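Local structure of uncharacterized protein (4XLZ) at residues A[128-142]-A[179-193]. The protein probably removes an acetyl group from N,N'-diacetylchitobiose, as a metal-binding deacetylase of the CE-14 family in a hyperthermophilic archaeon. Residues are numbered along the deposited sequence; the frame is centred on the assembly and turned at random. Where two conformers were deposited one is given.
Sequences IRKEKPDGVFAPDPW and LKPHSVSFIALYYTH. With CD (cadmium ion), chain J.
Lys132 CA sits over the centre of one face of the His182 ring, 3.4 Å from its centroid, in a CH-pi contact. At the edge of this ring, in its plane, lie the Pro133 carbonyl oxygen and a water that also binds Lys132 NZ. His182 NE2 donates to Pro133 O at 2.8 Å in a nearly straight bond, reaching the oxygen from above the carbonyl plane. With an alanine here, Pro133 O would probably lose this donor, the water its second partner and Lys132 CA the ring that covers it. Gly135 CA lies over the Phe186 ring, 3.6 Å from its centroid; with CG between the backbone N and the carbonyl carbon (chi1 65°), the ring folds back over the glycine. The edge of Phe186 meets the face of Phe137 in an offset edge-to-face pair, planes at 86°, while Ala188 CB touches Phe137 CE2 at 3.5 Å. Phe137, Phe186 and Ala188 share one face of the five-stranded sheet of the Rossmann-like GlcNAc-PI de-N-acetylase fold, in which strands 135-139 and 186-190 run as parallel neighbours, 186-190 outermost within the chain. Asp134 O takes both Ser185 N and Phe186 N where the pairing begins. Past the strands, Asp140 OD1 accepts from Thr192 OG1 at 2.7 Å through its anti lone pair, and OD2 receives Trp142 N in an Asx turn. Tyr191 OH hydrogen-bonds Asp43, a cadmium ligand, whereas His193 NE2 binds another cadmium ion with Asp265 of a neighbouring subunit.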
loop_
_atom_site.group_PDB
_atom_site.type_symbol
_atom_site.label_atom_id
_atom_site.label_comp_id
_atom_site.label_asym_id
_atom_site.label_seq_id
_atom_site.Cartn_x
_atom_site.Cartn_y
_atom_site.Cartn_z
ATOM N N ILE A 128 15.880 -6.574 -18.743
ATOM C CA ILE A 128 15.933 -7.792 -19.465
ATOM C C ILE A 128 15.603 -7.546 -20.948
ATOM O O ILE A 128 16.246 -8.185 -21.774
ATOM C CB ILE A 128 14.966 -8.869 -18.795
ATOM C CG1 ILE A 128 15.595 -9.213 -17.404
ATOM C CG2 ILE A 128 14.813 -10.132 -19.654
ATOM C CD1 ILE A 128 14.595 -10.074 -16.558
ATOM N N ARG A 129 14.559 -6.761 -21.176
ATOM C CA ARG A 129 14.193 -6.560 -22.583
ATOM C C ARG A 129 15.250 -5.709 -23.231
ATOM O O ARG A 129 15.487 -5.975 -24.468
ATOM C CB ARG A 129 12.856 -5.887 -22.673
ATOM C CG ARG A 129 11.708 -6.825 -22.279
ATOM C CD ARG A 129 10.414 -5.951 -22.244
ATOM N NE ARG A 129 9.259 -6.915 -21.995
ATOM C CZ ARG A 129 8.002 -6.512 -21.643
ATOM N NH1 ARG A 129 7.041 -7.441 -21.566
ATOM N NH2 ARG A 129 7.777 -5.217 -21.346
ATOM N N LYS A 130 15.886 -4.781 -22.579
ATOM C CA LYS A 130 16.985 -3.967 -23.252
ATOM C C LYS A 130 18.187 -4.867 -23.539
ATOM O O LYS A 130 18.747 -4.845 -24.666
ATOM C CB LYS A 130 17.376 -2.859 -22.333
ATOM C CG LYS A 130 18.570 -2.027 -22.886
ATOM C CD LYS A 130 18.257 -1.165 -24.059
ATOM C CE LYS A 130 19.690 -0.512 -24.550
ATOM N NZ LYS A 130 19.225 0.507 -25.580
ATOM N N GLU A 131 18.594 -5.687 -22.557
ATOM C CA GLU A 131 19.869 -6.383 -22.702
ATOM C C GLU A 131 19.705 -7.692 -23.395
ATOM O O GLU A 131 20.739 -8.243 -23.938
ATOM C CB GLU A 131 20.504 -6.570 -21.282
ATOM C CG GLU A 131 21.013 -5.316 -20.657
ATOM C CD GLU A 131 22.331 -4.747 -21.258
ATOM O OE1 GLU A 131 22.697 -3.704 -20.786
ATOM O OE2 GLU A 131 22.865 -5.444 -22.187
ATOM N N LYS A 132 18.542 -8.341 -23.425
ATOM C CA LYS A 132 18.290 -9.642 -24.053
ATOM C C LYS A 132 19.262 -10.730 -23.580
ATOM O O LYS A 132 20.005 -11.361 -24.403
ATOM C CB LYS A 132 18.388 -9.459 -25.606
ATOM C CG LYS A 132 17.231 -8.607 -26.058
ATOM C CD LYS A 132 17.227 -8.463 -27.626
ATOM C CE LYS A 132 15.829 -8.061 -28.279
ATOM N NZ LYS A 132 14.525 -8.995 -28.018
ATOM N N PRO A 133 19.439 -10.917 -22.279
ATOM C CA PRO A 133 20.420 -11.886 -21.812
ATOM C C PRO A 133 19.993 -13.304 -22.104
ATOM O O PRO A 133 18.787 -13.740 -22.066
ATOM C CB PRO A 133 20.446 -11.653 -20.271
ATOM C CG PRO A 133 18.945 -11.215 -19.985
ATOM C CD PRO A 133 18.764 -10.211 -21.155
ATOM N N ASP A 134 21.009 -14.173 -22.289
ATOM C CA ASP A 134 20.710 -15.603 -22.445
ATOM C C ASP A 134 20.357 -16.274 -21.121
ATOM O O ASP A 134 19.582 -17.228 -21.098
ATOM C CB ASP A 134 21.983 -16.437 -23.076
ATOM C CG ASP A 134 22.442 -15.766 -24.321
ATOM O OD1 ASP A 134 23.479 -15.129 -24.332
ATOM O OD2 ASP A 134 21.619 -15.771 -25.297
ATOM N N GLY A 135 21.032 -15.794 -20.067
ATOM C CA GLY A 135 20.844 -16.416 -18.697
ATOM C C GLY A 135 20.687 -15.295 -17.705
ATOM O O GLY A 135 21.191 -14.195 -17.830
ATOM N N VAL A 136 19.881 -15.705 -16.683
ATOM C CA VAL A 136 19.729 -14.852 -15.455
ATOM C C VAL A 136 20.012 -15.671 -14.195
ATOM O O VAL A 136 19.484 -16.810 -14.117
ATOM C CB VAL A 136 18.252 -14.253 -15.454
ATOM C CG1 VAL A 136 18.049 -13.457 -14.120
ATOM C CG2 VAL A 136 18.070 -13.286 -16.540
ATOM N N PHE A 137 20.840 -15.090 -13.340
ATOM C CA PHE A 137 21.155 -15.704 -12.053
ATOM C C PHE A 137 20.505 -14.841 -10.938
ATOM O O PHE A 137 20.530 -13.611 -11.000
ATOM C CB PHE A 137 22.674 -15.676 -11.803
ATOM C CG PHE A 137 23.468 -16.586 -12.742
ATOM C CD1 PHE A 137 23.794 -16.135 -14.001
ATOM C CD2 PHE A 137 23.887 -17.841 -12.313
ATOM C CE1 PHE A 137 24.530 -17.021 -14.904
ATOM C CE2 PHE A 137 24.598 -18.705 -13.171
ATOM C CZ PHE A 137 24.949 -18.282 -14.481
ATOM N N ALA A 138 19.985 -15.521 -9.926
ATOM C CA ALA A 138 19.384 -14.800 -8.777
ATOM C C ALA A 138 19.423 -15.717 -7.549
ATOM O O ALA A 138 19.575 -16.954 -7.707
ATOM C CB ALA A 138 17.887 -14.460 -9.125
ATOM N N PRO A 139 19.205 -15.165 -6.341
ATOM C CA PRO A 139 19.093 -16.061 -5.163
ATOM C C PRO A 139 17.926 -17.005 -5.216
ATOM O O PRO A 139 16.881 -16.614 -5.761
ATOM C CB PRO A 139 18.910 -15.091 -3.960
ATOM C CG PRO A 139 19.541 -13.749 -4.488
ATOM C CD PRO A 139 19.134 -13.739 -5.982
ATOM N N ASP A 140 18.054 -18.175 -4.634
ATOM C CA ASP A 140 16.927 -19.104 -4.526
ATOM C C ASP A 140 16.022 -18.590 -3.400
ATOM O O ASP A 140 16.401 -18.635 -2.228
ATOM C CB ASP A 140 17.566 -20.462 -4.141
ATOM C CG ASP A 140 16.539 -21.551 -3.962
ATOM O OD1 ASP A 140 16.942 -22.775 -3.929
ATOM O OD2 ASP A 140 15.320 -21.266 -3.840
ATOM N N PRO A 141 14.797 -18.153 -3.734
ATOM C CA PRO A 141 13.966 -17.574 -2.634
ATOM C C PRO A 141 13.387 -18.634 -1.729
ATOM O O PRO A 141 12.874 -18.193 -0.687
ATOM C CB PRO A 141 12.818 -16.884 -3.505
ATOM C CG PRO A 141 12.688 -17.835 -4.746
ATOM C CD PRO A 141 14.189 -18.177 -5.098
ATOM N N TRP A 142 13.579 -19.862 -2.035
ATOM C CA TRP A 142 13.087 -20.938 -1.138
ATOM C C TRP A 142 14.221 -21.448 -0.252
ATOM O O TRP A 142 14.019 -22.485 0.463
ATOM C CB TRP A 142 12.598 -22.113 -1.961
ATOM C CG TRP A 142 11.357 -21.671 -2.781
ATOM C CD1 TRP A 142 10.085 -21.460 -2.297
ATOM C CD2 TRP A 142 11.361 -21.369 -4.185
ATOM N NE1 TRP A 142 9.264 -21.044 -3.362
ATOM C CE2 TRP A 142 10.025 -20.998 -4.524
ATOM C CE3 TRP A 142 12.329 -21.474 -5.183
ATOM C CZ2 TRP A 142 9.652 -20.670 -5.854
ATOM C CZ3 TRP A 142 11.991 -21.067 -6.506
ATOM C CH2 TRP A 142 10.653 -20.706 -6.803
ATOM N N LEU A 179 11.193 -1.528 -26.899
ATOM C CA LEU A 179 11.773 -2.666 -26.112
ATOM C C LEU A 179 10.873 -3.863 -26.240
ATOM O O LEU A 179 9.845 -3.981 -25.497
ATOM C CB LEU A 179 11.965 -2.319 -24.583
ATOM C CG LEU A 179 12.864 -1.163 -24.305
ATOM C CD1 LEU A 179 12.658 -0.973 -22.752
ATOM C CD2 LEU A 179 14.322 -1.751 -24.588
ATOM N N LYS A 180 11.237 -4.773 -27.127
ATOM C CA LYS A 180 10.383 -5.886 -27.462
ATOM C C LYS A 180 10.398 -6.991 -26.363
ATOM O O LYS A 180 11.350 -7.077 -25.555
ATOM C CB LYS A 180 10.922 -6.519 -28.751
ATOM C CG LYS A 180 10.615 -5.574 -29.994
ATOM C CD LYS A 180 11.010 -6.313 -31.310
ATOM C CE LYS A 180 10.097 -7.624 -31.621
ATOM N NZ LYS A 180 8.577 -7.349 -31.893
ATOM N N PRO A 181 9.465 -7.912 -26.361
ATOM C CA PRO A 181 9.477 -9.027 -25.429
ATOM C C PRO A 181 10.758 -9.810 -25.614
ATOM O O PRO A 181 11.301 -9.929 -26.790
ATOM C CB PRO A 181 8.270 -9.894 -25.806
ATOM C CG PRO A 181 7.310 -8.843 -26.496
ATOM C CD PRO A 181 8.221 -7.899 -27.195
ATOM N N HIS A 182 11.291 -10.412 -24.558
ATOM C CA HIS A 182 12.476 -11.222 -24.638
ATOM C C HIS A 182 12.295 -12.518 -23.853
ATOM O O HIS A 182 11.656 -12.505 -22.708
ATOM C CB HIS A 182 13.666 -10.476 -24.084
ATOM C CG HIS A 182 14.908 -11.328 -24.054
ATOM N ND1 HIS A 182 15.577 -11.799 -25.194
ATOM C CD2 HIS A 182 15.557 -11.839 -22.991
ATOM C CE1 HIS A 182 16.589 -12.545 -24.799
ATOM N NE2 HIS A 182 16.592 -12.594 -23.460
ATOM N N SER A 183 12.764 -13.654 -24.403
ATOM C CA SER A 183 12.738 -14.926 -23.725
ATOM C C SER A 183 14.152 -15.351 -23.358
ATOM O O SER A 183 15.006 -15.706 -24.195
ATOM C CB SER A 183 12.183 -15.993 -24.668
ATOM O OG SER A 183 10.843 -15.659 -25.018
ATOM N N VAL A 184 14.393 -15.336 -22.042
ATOM C CA VAL A 184 15.702 -15.790 -21.497
ATOM C C VAL A 184 15.805 -17.282 -21.686
ATOM O O VAL A 184 14.819 -17.992 -21.668
ATOM C CB VAL A 184 15.695 -15.389 -19.984
ATOM C CG1 VAL A 184 16.816 -16.141 -19.200
ATOM C CG2 VAL A 184 15.777 -13.851 -19.836
ATOM N N SER A 185 17.009 -17.806 -21.960
ATOM C CA SER A 185 17.150 -19.274 -22.158
ATOM C C SER A 185 17.297 -20.110 -20.853
ATOM O O SER A 185 16.779 -21.230 -20.826
ATOM C CB SER A 185 18.415 -19.594 -22.984
ATOM O OG SER A 185 18.135 -18.967 -24.252
ATOM N N PHE A 186 17.939 -19.530 -19.825
ATOM C CA PHE A 186 17.954 -20.274 -18.520
ATOM C C PHE A 186 17.962 -19.280 -17.376
ATOM O O PHE A 186 18.517 -18.134 -17.478
ATOM C CB PHE A 186 19.228 -21.221 -18.398
ATOM C CG PHE A 186 20.556 -20.468 -18.345
ATOM C CD1 PHE A 186 21.275 -20.221 -19.527
ATOM C CD2 PHE A 186 21.115 -20.118 -17.043
ATOM C CE1 PHE A 186 22.522 -19.537 -19.377
ATOM C CE2 PHE A 186 22.323 -19.443 -16.931
ATOM C CZ PHE A 186 23.038 -19.186 -18.101
ATOM N N ILE A 187 17.418 -19.814 -16.288
ATOM C CA ILE A 187 17.615 -19.164 -14.922
ATOM C C ILE A 187 18.540 -20.155 -14.131
ATOM O O ILE A 187 18.375 -21.412 -14.215
ATOM C CB ILE A 187 16.283 -19.129 -14.222
ATOM C CG1 ILE A 187 15.487 -18.054 -14.926
ATOM C CG2 ILE A 187 16.484 -18.700 -12.716
ATOM C CD1 ILE A 187 13.965 -18.165 -14.398
ATOM N N ALA A 188 19.407 -19.524 -13.337
ATOM C CA ALA A 188 20.114 -20.383 -12.361
ATOM C C ALA A 188 20.044 -19.706 -11.011
ATOM O O ALA A 188 20.369 -18.534 -10.901
ATOM C CB ALA A 188 21.642 -20.533 -12.847
ATOM N N LEU A 189 19.665 -20.487 -9.979
ATOM C CA LEU A 189 19.467 -19.899 -8.619
ATOM C C LEU A 189 20.731 -20.224 -7.813
ATOM O O LEU A 189 21.100 -21.404 -7.665
ATOM C CB LEU A 189 18.249 -20.515 -7.938
ATOM C CG LEU A 189 16.989 -20.222 -8.823
ATOM C CD1 LEU A 189 15.876 -20.933 -8.016
ATOM C CD2 LEU A 189 16.715 -18.727 -8.963
ATOM N N TYR A 190 21.328 -19.175 -7.263
ATOM C CA TYR A 190 22.469 -19.393 -6.319
ATOM C C TYR A 190 21.979 -19.196 -4.894
ATOM O O TYR A 190 20.806 -18.985 -4.657
ATOM C CB TYR A 190 23.655 -18.490 -6.675
ATOM C CG TYR A 190 23.451 -16.938 -6.602
ATOM C CD1 TYR A 190 22.900 -16.184 -7.714
ATOM C CD2 TYR A 190 23.735 -16.256 -5.420
ATOM C CE1 TYR A 190 22.765 -14.831 -7.556
ATOM C CE2 TYR A 190 23.570 -14.858 -5.326
ATOM C CZ TYR A 190 23.034 -14.177 -6.397
ATOM O OH TYR A 190 22.928 -12.804 -6.228
ATOM N N TYR A 191 22.881 -19.292 -3.904
ATOM C CA TYR A 191 22.465 -19.275 -2.513
ATOM C C TYR A 191 21.397 -20.372 -2.274
ATOM O O TYR A 191 20.280 -20.071 -1.738
ATOM C CB TYR A 191 21.970 -17.900 -2.032
ATOM C CG TYR A 191 22.963 -16.770 -1.794
ATOM C CD1 TYR A 191 24.262 -17.035 -1.292
ATOM C CD2 TYR A 191 22.582 -15.441 -2.034
ATOM C CE1 TYR A 191 25.113 -15.989 -1.031
ATOM C CE2 TYR A 191 23.448 -14.340 -1.766
ATOM C CZ TYR A 191 24.731 -14.669 -1.275
ATOM O OH TYR A 191 25.463 -13.615 -0.913
ATOM N N THR A 192 21.710 -21.608 -2.728
ATOM C CA THR A 192 20.684 -22.678 -2.739
ATOM C C THR A 192 21.069 -23.850 -1.883
ATOM O O THR A 192 22.282 -24.240 -1.856
ATOM C CB THR A 192 20.405 -23.078 -4.173
ATOM O OG1 THR A 192 19.308 -24.020 -4.172
ATOM C CG2 THR A 192 21.620 -23.730 -4.927
ATOM N N HIS A 193 20.095 -24.357 -1.155
ATOM C CA HIS A 193 20.249 -25.652 -0.405
ATOM C C HIS A 193 20.052 -26.870 -1.367
ATOM O O HIS A 193 20.352 -28.012 -0.933
ATOM C CB HIS A 193 19.241 -25.637 0.767
ATOM C CG HIS A 193 19.109 -26.919 1.559
ATOM N ND1 HIS A 193 17.912 -27.578 1.658
ATOM C CD2 HIS A 193 19.985 -27.615 2.344
ATOM C CE1 HIS A 193 18.052 -28.642 2.428
ATOM N NE2 HIS A 193 19.297 -28.703 2.842
HETATM CD CD CD J . 19.938 -30.210 4.362
HETATM O O HOH W 1 15.089 -11.373 -27.788
HETATM O O HOH W 2 18.824 -17.678 -1.545
HETATM O O HOH W 3 17.472 -23.550 -1.297
HETATM O O HOH W 4 17.905 -30.550 3.519
HETATM O O HOH W 5 19.480 -32.392 4.820
HETATM O O HOH W 6 22.321 -29.924 4.044
#